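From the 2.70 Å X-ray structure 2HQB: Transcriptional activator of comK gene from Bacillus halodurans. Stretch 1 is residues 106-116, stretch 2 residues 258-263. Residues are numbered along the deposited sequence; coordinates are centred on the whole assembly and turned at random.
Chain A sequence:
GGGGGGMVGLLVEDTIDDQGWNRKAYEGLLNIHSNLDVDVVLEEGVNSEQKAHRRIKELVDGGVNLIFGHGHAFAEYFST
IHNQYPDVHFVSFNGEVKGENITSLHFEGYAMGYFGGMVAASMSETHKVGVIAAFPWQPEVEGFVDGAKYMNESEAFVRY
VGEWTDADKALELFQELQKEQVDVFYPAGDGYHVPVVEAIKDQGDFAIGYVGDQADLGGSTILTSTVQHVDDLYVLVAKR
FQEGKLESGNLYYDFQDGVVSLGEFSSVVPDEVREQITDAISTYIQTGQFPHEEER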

# COMPACT_ATOMS: atom_id res chain seq x y z
N HIS A 106 -6.45 -4.33 5.89
CA HIS A 106 -5.81 -4.84 4.68
C HIS A 106 -6.19 -4.02 3.43
O HIS A 106 -7.34 -3.62 3.26
CB HIS A 106 -6.22 -6.27 4.42
CG HIS A 106 -5.98 -7.17 5.58
ND1 HIS A 106 -4.85 -7.96 5.68
CD2 HIS A 106 -6.73 -7.44 6.67
CE1 HIS A 106 -4.93 -8.68 6.79
NE2 HIS A 106 -6.06 -8.39 7.40
N PHE A 107 -5.21 -3.76 2.58
CA PHE A 107 -5.48 -3.04 1.35
C PHE A 107 -5.64 -4.08 0.28
O PHE A 107 -4.90 -5.07 0.21
CB PHE A 107 -4.35 -2.10 0.98
CG PHE A 107 -4.42 -0.80 1.69
CD1 PHE A 107 -3.65 -0.57 2.82
CD2 PHE A 107 -5.26 0.19 1.24
CE1 PHE A 107 -3.72 0.66 3.50
CE2 PHE A 107 -5.35 1.41 1.91
CZ PHE A 107 -4.57 1.65 3.05
N GLU A 108 -6.65 -3.85 -0.55
CA GLU A 108 -6.96 -4.75 -1.63
C GLU A 108 -6.01 -4.41 -2.77
O GLU A 108 -5.97 -3.28 -3.23
CB GLU A 108 -8.43 -4.56 -2.01
CG GLU A 108 -9.13 -5.86 -2.36
CD GLU A 108 -9.08 -6.87 -1.23
OE1 GLU A 108 -9.69 -6.60 -0.18
OE2 GLU A 108 -8.43 -7.93 -1.39
N GLY A 109 -5.23 -5.39 -3.21
CA GLY A 109 -4.24 -5.14 -4.26
C GLY A 109 -4.50 -5.39 -5.74
O GLY A 109 -4.01 -4.64 -6.57
N TYR A 110 -5.24 -6.44 -6.08
CA TYR A 110 -5.52 -6.75 -7.49
C TYR A 110 -6.01 -5.56 -8.32
O TYR A 110 -5.41 -5.23 -9.34
CB TYR A 110 -6.53 -7.88 -7.57
CG TYR A 110 -6.78 -8.40 -8.97
CD1 TYR A 110 -5.94 -9.36 -9.56
CD2 TYR A 110 -7.84 -7.91 -9.72
CE1 TYR A 110 -6.17 -9.81 -10.88
CE2 TYR A 110 -8.08 -8.34 -11.03
CZ TYR A 110 -7.24 -9.27 -11.60
OH TYR A 110 -7.46 -9.58 -12.91
N ALA A 111 -7.10 -4.92 -7.89
CA ALA A 111 -7.66 -3.78 -8.63
C ALA A 111 -6.62 -2.77 -9.08
O ALA A 111 -6.36 -2.60 -10.27
CB ALA A 111 -8.70 -3.07 -7.80
N MSE A 112 -6.03 -2.09 -8.11
CA MSE A 112 -5.05 -1.06 -8.43
C MSE A 112 -3.98 -1.54 -9.39
O MSE A 112 -3.52 -0.78 -10.21
CB MSE A 112 -4.40 -0.53 -7.15
CG MSE A 112 -3.22 -1.34 -6.60
SE MSE A 112 -2.58 -0.61 -4.86
CE MSE A 112 -1.21 -1.93 -4.53
N GLY A 113 -3.59 -2.80 -9.29
CA GLY A 113 -2.56 -3.30 -10.18
C GLY A 113 -3.04 -3.42 -11.60
O GLY A 113 -2.31 -3.16 -12.56
N TYR A 114 -4.30 -3.80 -11.72
CA TYR A 114 -4.93 -3.97 -13.00
C TYR A 114 -4.92 -2.63 -13.72
O TYR A 114 -4.25 -2.46 -14.74
CB TYR A 114 -6.34 -4.48 -12.76
CG TYR A 114 -7.05 -5.01 -13.98
CD1 TYR A 114 -6.80 -6.30 -14.46
CD2 TYR A 114 -7.99 -4.23 -14.64
CE1 TYR A 114 -7.48 -6.79 -15.55
CE2 TYR A 114 -8.67 -4.71 -15.73
CZ TYR A 114 -8.42 -5.98 -16.18
OH TYR A 114 -9.16 -6.44 -17.24
N PHE A 115 -5.67 -1.68 -13.19
CA PHE A 115 -5.74 -0.35 -13.79
C PHE A 115 -4.38 0.26 -14.06
O PHE A 115 -4.21 0.97 -15.06
CB PHE A 115 -6.54 0.58 -12.88
CG PHE A 115 -7.90 0.09 -12.60
CD1 PHE A 115 -8.79 -0.11 -13.65
CD2 PHE A 115 -8.27 -0.27 -11.33
CE1 PHE A 115 -10.01 -0.66 -13.43
CE2 PHE A 115 -9.51 -0.83 -11.10
CZ PHE A 115 -10.38 -1.04 -12.16
N GLY A 116 -3.42 0.01 -13.16
CA GLY A 116 -2.07 0.50 -13.33
C GLY A 116 -1.46 -0.17 -14.54
O GLY A 116 -0.77 0.46 -15.35
N GLY A 258 -12.54 4.07 -0.89
CA GLY A 258 -11.90 5.39 -1.00
C GLY A 258 -10.46 5.60 -0.50
O GLY A 258 -9.97 6.73 -0.43
N VAL A 259 -9.78 4.51 -0.16
CA VAL A 259 -8.44 4.63 0.35
C VAL A 259 -7.47 3.92 -0.57
O VAL A 259 -6.36 3.51 -0.15
CB VAL A 259 -8.37 4.08 1.77
CG1 VAL A 259 -9.25 4.89 2.65
CG2 VAL A 259 -8.78 2.64 1.79
N VAL A 260 -7.89 3.76 -1.81
CA VAL A 260 -7.05 3.16 -2.84
C VAL A 260 -7.35 3.90 -4.12
O VAL A 260 -8.52 4.14 -4.44
CB VAL A 260 -7.35 1.70 -3.08
CG1 VAL A 260 -6.65 1.24 -4.33
CG2 VAL A 260 -6.87 0.88 -1.91
N SER A 261 -6.31 4.26 -4.85
CA SER A 261 -6.50 5.00 -6.08
C SER A 261 -5.34 4.90 -7.07
O SER A 261 -4.47 4.03 -6.97
CB SER A 261 -6.72 6.46 -5.71
OG SER A 261 -5.62 6.92 -4.97
N LEU A 262 -5.36 5.80 -8.05
CA LEU A 262 -4.30 5.90 -9.03
C LEU A 262 -3.72 7.29 -8.84
O LEU A 262 -4.43 8.21 -8.44
CB LEU A 262 -4.83 5.77 -10.46
CG LEU A 262 -5.07 4.38 -11.02
CD1 LEU A 262 -5.04 4.49 -12.51
CD2 LEU A 262 -3.99 3.43 -10.59
N GLY A 263 -2.43 7.43 -9.13
CA GLY A 263 -1.77 8.71 -8.97
C GLY A 263 -1.96 9.64 -10.15
O GLY A 263 -2.38 9.21 -11.22

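The contact between residues 106-116 and 258-263 is a small apolar packing of a strand end and the helix that follows it against a short, nearly parallel strand, held by side-chain contacts without a single hydrogen bond across it. The two stretches bury 326 Å² in total, both sides summed. Helix 110-116 and strand 260-262 run in almost the same direction, with an angle of 6° between their N-to-C directions and a closest approach of 8.7 Å between their axes. This spacing leaves room for side chains between the two backbones, and the nearest CA atoms, those of Met-112 and Ser-261, are 6.7 Å apart.

Val-260 loses the most area to the other stretch, 68 Å², and its two methyl groups reach different partners. CG2 of Val-260 lies 3.6 Å from CD2 of Phe-107, at the edge of the ring, while CG1 of Val-260 lies 4.0 Å from CB of Met-112. With its CA-to-CB bond directed toward the first stretch and chi1 in the t well, Val-260 therefore bridges Phe-107, at the end of the strand, and Met-112 in the helix.

Phe-107 also touches Val-259. Its CA-to-CB bond points sideways, but the m rotamer brings the end of the side chain nearer, so that the ring edge meets both valines. CE2 of Phe-107 is 3.6 Å from CG2 of Val-259 and only 3.1 Å from the backbone O of Val-259, which sits near the plane of the ring. A carbonyl oxygen in this position faces the slightly positive hydrogen-bearing rim of the aromatic system rather than its electron-rich face, an arrangement that makes so short an approach electrostatically reasonable.

Farther along, Leu-262 packs against the helix. Its CA-to-CB bond also points sideways, yet the side chain, with chi1 m and chi2 t, ends closer to the first stretch. CD1 of Leu-262 is 4.2 Å from CB of Phe-115, and CD2 of Leu-262 lies 4.3 Å from both O of Met-112 and N of Gly-116. Those two backbone atoms are themselves joined by a helical hydrogen bond, Gly-116 N to Met-112 O at 3.1 Å, so the leucine methyl rests beside a polar pair whose members already satisfy each other. Gly-116 offers no side chain here; an ideal CB would lie 4.5 Å from CD2 of Leu-262 and would be crowded by O of Met-112 at 3.1 Å.

Met-112, a selenomethionine, and Phe-115 meet the strand through the bases of their side chains. Both CA-to-CB bonds point toward the second stretch, but the ends lead away, which leaves CB as the closest atom in each apolar pair. Ser-261, between Val-260 and Leu-262, directs its CA-to-CB bond away from the helix, and its OG is hydrogen-bonded elsewhere in the structure. The polar side chain is thus kept out of the contact, while its two neighbours in the strand account for most of the area covered on that side.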